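Local coordinates for protein CCMAN5 (Cellulosimicrobium cellulans, PDB 2XSG) that hydrolyses alpha-mannosidic linkages as a calcium-binding family 92 glycoside hydrolase and enables mannose-6-phosphate modification of yeast-produced lysosomal enzymes, at residues R309-H314 / T668-A673; E493-P498 / G510-R515; G132-E137 / Y149-G154. One frame throughout, in Å; residues are numbered along the deposited sequence.

Contact 1 (R309-H314 / T668-A673); sequences RLFYTH and TMFVAA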
loop_
_atom_site.group_PDB
_atom_site.type_symbol
_atom_site.label_atom_id
_atom_site.label_comp_id
_atom_site.label_asym_id
_atom_site.label_seq_id
_atom_site.Cartn_x
_atom_site.Cartn_y
_atom_site.Cartn_z
ATOM N N ARG A 309 15.031 2.262 -12.581
ATOM C CA ARG A 309 14.271 1.021 -12.414
ATOM C C ARG A 309 13.534 1.005 -11.067
ATOM O O ARG A 309 12.372 0.581 -10.973
ATOM C CB ARG A 309 15.192 -0.187 -12.529
ATOM C CG ARG A 309 15.537 -0.561 -13.949
ATOM C CD ARG A 309 16.867 -1.282 -14.001
ATOM N NE ARG A 309 16.979 -2.133 -15.177
ATOM C CZ ARG A 309 17.344 -1.722 -16.388
ATOM N NH1 ARG A 309 17.633 -0.439 -16.622
ATOM N NH2 ARG A 309 17.411 -2.598 -17.380
ATOM N N LEU A 310 14.224 1.476 -10.029
ATOM C CA LEU A 310 13.645 1.585 -8.700
ATOM C C LEU A 310 12.455 2.517 -8.735
ATOM O O LEU A 310 11.398 2.171 -8.222
ATOM C CB LEU A 310 14.653 2.116 -7.693
ATOM C CG LEU A 310 15.366 1.136 -6.801
ATOM C CD1 LEU A 310 16.338 1.938 -5.921
ATOM C CD2 LEU A 310 14.386 0.286 -5.947
ATOM N N PHE A 311 12.606 3.689 -9.357
ATOM C CA PHE A 311 11.461 4.579 -9.515
ATOM C C PHE A 311 10.243 3.883 -10.144
ATOM O O PHE A 311 9.138 3.927 -9.574
ATOM C CB PHE A 311 11.825 5.834 -10.310
ATOM C CG PHE A 311 10.686 6.765 -10.489
ATOM C CD1 PHE A 311 10.338 7.658 -9.479
ATOM C CD2 PHE A 311 9.917 6.729 -11.647
ATOM C CE1 PHE A 311 9.256 8.495 -9.631
ATOM C CE2 PHE A 311 8.825 7.562 -11.800
ATOM C CZ PHE A 311 8.498 8.455 -10.792
ATOM N N TYR A 312 10.432 3.269 -11.315
ATOM C CA TYR A 312 9.303 2.677 -12.046
ATOM C C TYR A 312 8.690 1.456 -11.341
ATOM O O TYR A 312 7.480 1.224 -11.438
ATOM C CB TYR A 312 9.612 2.432 -13.539
ATOM C CG TYR A 312 9.576 3.743 -14.315
ATOM C CD1 TYR A 312 8.353 4.402 -14.571
ATOM C CD2 TYR A 312 10.744 4.346 -14.753
ATOM C CE1 TYR A 312 8.320 5.612 -15.246
ATOM C CE2 TYR A 312 10.727 5.555 -15.432
ATOM C CZ TYR A 312 9.505 6.193 -15.660
ATOM O OH TYR A 312 9.488 7.385 -16.329
ATOM N N THR A 313 9.528 0.705 -10.636
ATOM C CA THR A 313 9.079 -0.408 -9.817
ATOM C C THR A 313 8.147 0.115 -8.711
ATOM O O THR A 313 7.079 -0.457 -8.464
ATOM C CB THR A 313 10.274 -1.177 -9.204
ATOM O OG1 THR A 313 11.088 -1.733 -10.256
ATOM C CG2 THR A 313 9.785 -2.293 -8.263
ATOM N N HIS A 314 8.545 1.205 -8.060
ATOM C CA HIS A 314 7.725 1.764 -6.987
ATOM C C HIS A 314 6.523 2.554 -7.512
ATOM O O HIS A 314 5.463 2.598 -6.855
ATOM C CB HIS A 314 8.563 2.566 -5.982
ATOM C CG HIS A 314 9.530 1.716 -5.218
ATOM N ND1 HIS A 314 9.133 0.618 -4.488
ATOM C CD2 HIS A 314 10.877 1.782 -5.093
ATOM C CE1 HIS A 314 10.188 0.049 -3.939
ATOM N NE2 HIS A 314 11.257 0.744 -4.279
ATOM N N THR A 668 5.115 4.549 -2.615
ATOM C CA THR A 668 4.571 5.872 -2.903
ATOM C C THR A 668 5.440 6.992 -2.320
ATOM O O THR A 668 5.670 7.996 -2.974
ATOM C CB THR A 668 3.128 6.001 -2.397
ATOM O OG1 THR A 668 2.342 4.934 -2.929
ATOM C CG2 THR A 668 2.518 7.300 -2.844
ATOM N N MET A 669 5.945 6.809 -1.101
ATOM C CA MET A 669 6.919 7.765 -0.557
ATOM C C MET A 669 8.206 7.844 -1.377
ATOM O O MET A 669 8.802 8.917 -1.508
ATOM C CB MET A 669 7.213 7.480 0.916
ATOM C CG MET A 669 5.978 7.473 1.801
ATOM S SD MET A 669 4.925 8.957 1.727
ATOM C CE MET A 669 3.561 8.447 0.690
ATOM N N PHE A 670 8.644 6.721 -1.932
ATOM C CA PHE A 670 9.817 6.745 -2.813
ATOM C C PHE A 670 9.547 7.595 -4.053
ATOM O O PHE A 670 10.372 8.423 -4.440
ATOM C CB PHE A 670 10.240 5.337 -3.234
ATOM C CG PHE A 670 11.490 5.314 -4.078
ATOM C CD1 PHE A 670 11.428 5.598 -5.446
ATOM C CD2 PHE A 670 12.724 5.026 -3.507
ATOM C CE1 PHE A 670 12.591 5.603 -6.216
ATOM C CE2 PHE A 670 13.893 5.031 -4.284
ATOM C CZ PHE A 670 13.820 5.305 -5.633
ATOM N N VAL A 671 8.406 7.363 -4.699
ATOM C CA VAL A 671 8.029 8.185 -5.843
ATOM C C VAL A 671 8.043 9.673 -5.465
ATOM O O VAL A 671 8.589 10.495 -6.197
ATOM C CB VAL A 671 6.657 7.779 -6.369
ATOM C CG1 VAL A 671 6.076 8.874 -7.311
ATOM C CG2 VAL A 671 6.760 6.433 -7.092
ATOM N N ALA A 672 7.429 10.005 -4.327
ATOM C CA ALA A 672 7.331 11.398 -3.867
ATOM C C ALA A 672 8.715 12.024 -3.648
ATOM O O ALA A 672 8.961 13.186 -4.035
ATOM C CB ALA A 672 6.503 11.467 -2.581
ATOM N N ALA A 673 9.611 11.256 -3.031
ATOM C CA ALA A 673 10.982 11.714 -2.805
ATOM C C ALA A 673 11.681 11.982 -4.139
ATOM O O ALA A 673 12.370 12.999 -4.283
ATOM C CB ALA A 673 11.753 10.700 -1.986
#
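A buried helix-helix crossing joins helix 306-318 to helix 665-675. The axes of the two segments pass 8.9 Å apart at a signed angle of -132°, an oblique crossing, nearer antiparallel than parallel. Phe670 makes the largest single contribution. With its CG anti to the backbone N (chi1 -177°), the ring reaches across to the backbone of the other helix, where Phe670 CE1 lies 3.6 Å from Phe311 CA. At its tip, Phe670 CZ stands 3.9 Å from Leu310 CB. His314 comes over one face of the same ring, displaced toward the rim, and its CD2 sits 3.7 Å from Phe670 CG; the two planes are turned 45° apart. Both helices belong to the catalytic region, which in family 92 is built around an (alpha/alpha)6 barrel, and helix 665-675 starts just after Asp662, a calcium ligand. Ser667 OG, at the head of that helix, is hydrogen-bonded to His314 ND1 and, with the edge-to-face ring of Tyr648, probably sets the imidazole's rotation. Val671 meets the first helix with both methyls: Val671 CG1 lies 4.0 Å from Phe311 CE1, and Val671 CG2 3.9 Å from His314 C. Beyond it, Phe311 packs on Val293 and Ile295 of strand 293-296.

Contact 2 (E493-P498 / G510-R515); sequences EKLTKP and GLLTPR
Four hydrogen bonds tie 493-498 to 510-515, three of them between backbone groups. Lys497 and Leu511 form an antiparallel hydrogen-bonded pair, with Lys497 N 3.0 Å from Leu511 O and Leu511 N giving the longer return bond of 3.2 Å to Lys497 O. One pair along, Thr496 and Leu512 are non-hydrogen-bonded partners. Thr513 N then reaches Leu495 O at 3.0 Å, approaching nearly along the C=O axis (166°). The fourth bond comes from a side chain: Arg515, extended from CG to NE, places NH1 2.7 Å from Lys494 O, in the carbonyl plane on a lone pair, although the bond is bent, 135° at the hydrogen. Apolar contacts flank these bonds. Leu495 and Leu512 lie side by side, with Leu495 CB 3.7 Å from Leu512 CD1, while Leu495 CD2 sits at the same distance, 3.7 Å, from Arg515 CB. Thr496 CG2 presses on Gly510, 3.5 Å from its carbonyl carbon (C), and a side chain at Gly510 would crowd that methyl. Further out, Thr513 OG1 gives a second bond to Leu511 O, 2.8 Å long, and is also hydrogen-bonded to His526 NE2. Arg515 NE is held by Gly519 O, and Trp521 makes a cation-pi contact with the guanidinium. The result is a short antiparallel beta hairpin, strands 496-497 and 508-512, just after helix 478-495, with Arg515 gripping a carbonyl near that helix's C-terminal end.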
loop_
_atom_site.group_PDB
_atom_site.type_symbol
_atom_site.label_atom_id
_atom_site.label_comp_id
_atom_site.label_asym_id
_atom_site.label_seq_id
_atom_site.Cartn_x
_atom_site.Cartn_y
_atom_site.Cartn_z
ATOM N N GLU A 493 -0.667 21.348 22.794
ATOM C CA GLU A 493 -0.569 22.251 23.940
ATOM C C GLU A 493 -0.394 21.499 25.252
ATOM O O GLU A 493 0.428 21.885 26.079
ATOM C CB GLU A 493 -1.812 23.136 24.009
ATOM C CG GLU A 493 -1.804 24.191 25.103
ATOM C CD GLU A 493 -3.214 24.507 25.572
ATOM O OE1 GLU A 493 -4.171 24.256 24.796
ATOM O OE2 GLU A 493 -3.365 24.993 26.718
ATOM N N LYS A 494 -1.143 20.411 25.419
ATOM C CA LYS A 494 -1.253 19.731 26.706
ATOM C C LYS A 494 -0.262 18.580 26.926
ATOM O O LYS A 494 -0.019 18.199 28.073
ATOM C CB LYS A 494 -2.691 19.215 26.924
ATOM C CG LYS A 494 -3.787 20.283 26.869
ATOM C CD LYS A 494 -4.047 20.865 28.259
ATOM C CE LYS A 494 -5.358 21.646 28.304
ATOM N NZ LYS A 494 -5.212 23.047 27.815
ATOM N N LEU A 495 0.284 18.011 25.847
ATOM C CA LEU A 495 1.213 16.880 25.998
ATOM C C LEU A 495 2.679 17.162 25.660
ATOM O O LEU A 495 3.514 16.272 25.792
ATOM C CB LEU A 495 0.707 15.631 25.247
ATOM C CG LEU A 495 -0.645 15.074 25.690
ATOM C CD1 LEU A 495 -0.990 13.838 24.876
ATOM C CD2 LEU A 495 -0.630 14.749 27.169
ATOM N N THR A 496 3.003 18.376 25.218
ATOM C CA THR A 496 4.406 18.703 24.932
ATOM C C THR A 496 5.032 19.183 26.232
ATOM O O THR A 496 4.827 20.317 26.646
ATOM C CB THR A 496 4.566 19.789 23.838
ATOM O OG1 THR A 496 3.826 19.433 22.666
ATOM C CG2 THR A 496 6.036 19.985 23.470
ATOM N N LYS A 497 5.782 18.308 26.884
ATOM C CA LYS A 497 6.396 18.620 28.173
ATOM C C LYS A 497 7.628 19.488 28.019
ATOM O O LYS A 497 8.606 19.062 27.395
ATOM C CB LYS A 497 6.780 17.335 28.901
ATOM C CG LYS A 497 7.495 17.589 30.222
ATOM C CD LYS A 497 8.061 16.315 30.786
ATOM C CE LYS A 497 8.649 16.583 32.162
ATOM N NZ LYS A 497 9.261 15.357 32.701
ATOM N N PRO A 498 7.610 20.699 28.610
ATOM C CA PRO A 498 8.787 21.572 28.479
ATOM C C PRO A 498 10.023 20.936 29.086
ATOM O O PRO A 498 9.924 20.248 30.094
ATOM C CB PRO A 498 8.405 22.808 29.299
ATOM C CG PRO A 498 6.907 22.806 29.286
ATOM C CD PRO A 498 6.522 21.354 29.354
ATOM N N GLY A 510 10.907 20.921 24.383
ATOM C CA GLY A 510 9.696 20.210 24.761
ATOM C C GLY A 510 9.394 19.039 23.839
ATOM O O GLY A 510 9.596 19.124 22.626
ATOM N N LEU A 511 8.875 17.959 24.416
ATOM C CA LEU A 511 8.578 16.739 23.655
ATOM C C LEU A 511 7.314 16.068 24.158
ATOM O O LEU A 511 7.026 16.073 25.364
ATOM C CB LEU A 511 9.715 15.725 23.777
ATOM C CG LEU A 511 11.119 16.012 23.287
ATOM C CD1 LEU A 511 11.993 14.827 23.689
ATOM C CD2 LEU A 511 11.135 16.221 21.788
ATOM N N LEU A 512 6.577 15.470 23.227
ATOM C CA LEU A 512 5.451 14.619 23.550
ATOM C C LEU A 512 5.849 13.659 24.666
ATOM O O LEU A 512 6.851 12.947 24.550
ATOM C CB LEU A 512 5.014 13.840 22.312
ATOM C CG LEU A 512 3.823 12.878 22.470
ATOM C CD1 LEU A 512 2.489 13.640 22.694
ATOM C CD2 LEU A 512 3.710 11.983 21.254
ATOM N N THR A 513 5.056 13.667 25.737
ATOM C CA THR A 513 5.297 12.885 26.956
ATOM C C THR A 513 3.946 12.423 27.549
ATOM O O THR A 513 2.990 13.200 27.565
ATOM C CB THR A 513 6.058 13.749 28.007
ATOM O OG1 THR A 513 7.256 14.250 27.428
ATOM C CG2 THR A 513 6.436 12.956 29.247
ATOM N N PRO A 514 3.850 11.160 28.029
ATOM C CA PRO A 514 2.589 10.762 28.644
ATOM C C PRO A 514 2.310 11.597 29.915
ATOM O O PRO A 514 3.236 11.957 30.658
ATOM C CB PRO A 514 2.823 9.291 29.001
ATOM C CG PRO A 514 4.314 9.207 29.198
ATOM C CD PRO A 514 4.855 10.090 28.115
ATOM N N ARG A 515 1.039 11.883 30.146
ATOM C CA ARG A 515 0.628 12.746 31.243
ATOM C C ARG A 515 -0.503 12.087 31.999
ATOM O O ARG A 515 -1.469 11.610 31.402
ATOM C CB ARG A 515 0.182 14.095 30.700
ATOM C CG ARG A 515 0.463 15.262 31.619
ATOM C CD ARG A 515 -0.200 16.542 31.106
ATOM N NE ARG A 515 0.067 17.657 32.021
ATOM C CZ ARG A 515 -0.071 18.944 31.720
ATOM N NH1 ARG A 515 -0.485 19.325 30.514
ATOM N NH2 ARG A 515 0.212 19.854 32.639
#

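Contact 3 (G132-E137 / Y149-G154); sequences GTIEAE and YAFPAG
Tyr149 opens the pairing as the non-hydrogen-bonded partner of Ala136, and its ring lies beside that small residue, CE2 3.5 Å from Ala136 CB. Tyr149 CD2 also lies 4.2 Å from Ile134 CG2, and the ring's hydroxyl is hydrogen-bonded to His147. Ala150 supplies both backbone bonds: its N is 2.9 Å from Glu135 O and its O is 3.0 Å from Glu135 N, the latter contact lying in the carbonyl plane on a lone pair of Ala150 O. Both bonds are fairly straight, at 164° and 157°, as expected for an antiparallel hydrogen-bonded pair. The methyl of Ala150 and the CB of Glu135 project together from the face of the sheet away from Tyr149. At Phe151 the ring turns back alongside Ile134, pointing the same way; Ile134 CG2 stands 4.2 Å from the ring centroid and only 8° off its normal, a CH-pi contact, while Ile134 CD1 lies 3.9 Å from Phe151 CE2. An alanine at Ile134 would remove CG1, CG2 and CD1, and would probably leave the Phe151 face and the Tyr149 flank poorly packed. Pro152 then lies against the first strand, its CD 3.5 Å from Thr133 O. Its CG approaches Gly132, where a CB would clash with it. Pro83 of strand 80-84 touches Ile134, Tyr149 and Phe151 from the apolar side, while Ile134 and Ala136 also bond through their backbones to strand 112-121. Strands 133-140 and 144-150 thus make a beta hairpin whose apolar side faces a second antiparallel sheet, as in the beta-sandwich of family 92 N-terminal domains.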
loop_
_atom_site.group_PDB
_atom_site.type_symbol
_atom_site.label_atom_id
_atom_site.label_comp_id
_atom_site.label_asym_id
_atom_site.label_seq_id
_atom_site.Cartn_x
_atom_site.Cartn_y
_atom_site.Cartn_z
ATOM N N GLY A 132 10.109 -34.211 -16.596
ATOM C CA GLY A 132 9.529 -33.166 -17.426
ATOM C C GLY A 132 9.097 -31.907 -16.694
ATOM O O GLY A 132 9.223 -31.795 -15.474
ATOM N N THR A 133 8.560 -30.960 -17.456
ATOM C CA THR A 133 8.283 -29.626 -16.943
ATOM C C THR A 133 6.855 -29.198 -17.240
ATOM O O THR A 133 6.362 -29.403 -18.349
ATOM C CB THR A 133 9.342 -28.631 -17.503
ATOM O OG1 THR A 133 10.616 -28.979 -16.950
ATOM C CG2 THR A 133 9.035 -27.190 -17.128
ATOM N N ILE A 134 6.175 -28.659 -16.228
ATOM C CA ILE A 134 4.907 -27.998 -16.451
ATOM C C ILE A 134 5.213 -26.505 -16.623
ATOM O O ILE A 134 5.592 -25.819 -15.662
ATOM C CB ILE A 134 3.903 -28.202 -15.292
ATOM C CG1 ILE A 134 3.633 -29.701 -15.033
ATOM C CG2 ILE A 134 2.607 -27.451 -15.581
ATOM C CD1 ILE A 134 2.921 -29.968 -13.699
ATOM N N GLU A 135 5.084 -26.020 -17.857
ATOM C CA GLU A 135 5.359 -24.614 -18.152
ATOM C C GLU A 135 4.090 -23.854 -17.810
ATOM O O GLU A 135 3.043 -24.130 -18.362
ATOM C CB GLU A 135 5.738 -24.409 -19.627
ATOM C CG GLU A 135 7.044 -25.120 -20.078
ATOM C CD GLU A 135 8.332 -24.421 -19.618
ATOM O OE1 GLU A 135 8.284 -23.409 -18.866
ATOM O OE2 GLU A 135 9.419 -24.896 -20.012
ATOM N N ALA A 136 4.188 -22.932 -16.862
ATOM C CA ALA A 136 3.035 -22.188 -16.405
ATOM C C ALA A 136 3.179 -20.723 -16.791
ATOM O O ALA A 136 4.194 -20.093 -16.519
ATOM C CB ALA A 136 2.885 -22.331 -14.920
ATOM N N GLU A 137 2.143 -20.192 -17.424
ATOM C CA GLU A 137 2.056 -18.771 -17.697
ATOM C C GLU A 137 0.712 -18.243 -17.158
ATOM O O GLU A 137 -0.339 -18.825 -17.427
ATOM C CB GLU A 137 2.098 -18.528 -19.199
ATOM C CG GLU A 137 3.423 -18.812 -19.888
ATOM C CD GLU A 137 3.256 -18.879 -21.389
ATOM O OE1 GLU A 137 3.579 -17.900 -22.065
ATOM O OE2 GLU A 137 2.741 -19.898 -21.892
ATOM N N TYR A 149 -1.038 -23.447 -19.503
ATOM C CA TYR A 149 -0.133 -24.504 -19.035
ATOM C C TYR A 149 0.278 -25.441 -20.155
ATOM O O TYR A 149 -0.552 -25.830 -20.989
ATOM C CB TYR A 149 -0.805 -25.342 -17.932
ATOM C CG TYR A 149 -1.119 -24.562 -16.694
ATOM C CD1 TYR A 149 -2.412 -24.119 -16.445
ATOM C CD2 TYR A 149 -0.120 -24.259 -15.766
ATOM C CE1 TYR A 149 -2.710 -23.392 -15.301
ATOM C CE2 TYR A 149 -0.409 -23.524 -14.625
ATOM C CZ TYR A 149 -1.703 -23.085 -14.402
ATOM O OH TYR A 149 -2.005 -22.358 -13.278
ATOM N N ALA A 150 1.554 -25.808 -20.181
ATOM C CA ALA A 150 2.034 -26.872 -21.073
ATOM C C ALA A 150 2.555 -28.047 -20.270
ATOM O O ALA A 150 3.562 -27.919 -19.585
ATOM C CB ALA A 150 3.137 -26.339 -22.023
ATOM N N PHE A 151 1.892 -29.197 -20.364
ATOM C CA PHE A 151 2.284 -30.401 -19.608
ATOM C C PHE A 151 3.152 -31.323 -20.465
ATOM O O PHE A 151 3.042 -31.288 -21.682
ATOM C CB PHE A 151 1.035 -31.174 -19.179
ATOM C CG PHE A 151 0.268 -30.532 -18.059
ATOM C CD1 PHE A 151 -0.516 -29.410 -18.290
ATOM C CD2 PHE A 151 0.313 -31.075 -16.776
ATOM C CE1 PHE A 151 -1.250 -28.822 -17.250
ATOM C CE2 PHE A 151 -0.412 -30.497 -15.734
ATOM C CZ PHE A 151 -1.189 -29.366 -15.970
ATOM N N PRO A 152 4.003 -32.163 -19.841
ATOM C CA PRO A 152 4.820 -33.031 -20.714
ATOM C C PRO A 152 3.951 -33.965 -21.566
ATOM O O PRO A 152 2.889 -34.417 -21.127
ATOM C CB PRO A 152 5.676 -33.834 -19.721
ATOM C CG PRO A 152 5.728 -32.961 -18.471
ATOM C CD PRO A 152 4.378 -32.295 -18.416
ATOM N N ALA A 153 4.397 -34.251 -22.777
ATOM C CA ALA A 153 3.679 -35.207 -23.631
ATOM C C ALA A 153 3.401 -36.522 -22.886
ATOM O O ALA A 153 4.249 -37.033 -22.160
ATOM C CB ALA A 153 4.444 -35.463 -24.918
ATOM N N GLY A 154 2.197 -37.056 -23.041
ATOM C CA GLY A 154 1.881 -38.314 -22.382
ATOM C C GLY A 154 1.263 -38.143 -21.013
ATOM O O GLY A 154 0.671 -39.082 -20.480
#

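How the contacts relate
Along the chain contact 3 comes first and closes before contact 1 opens, while contact 2 is nested inside the long loop that contact 1 closes. Contact 3 lies in the N-terminal beta domain; contacts 1 and 2 both fall in the catalytic region, yet share no helix or strand. Contact 1 sits nearest the middle, about 13 Å from the chain centre, its centre about 35 Å from that of contact 2 and about 37 Å from that of contact 3. Contacts 2 and 3 lie on opposite sides of the chain's centre, about 65 Å between centres. None touches another: two local hairpins mark distant parts of the molecule, whereas contact 1 brings together segments 354 residues apart in sequence.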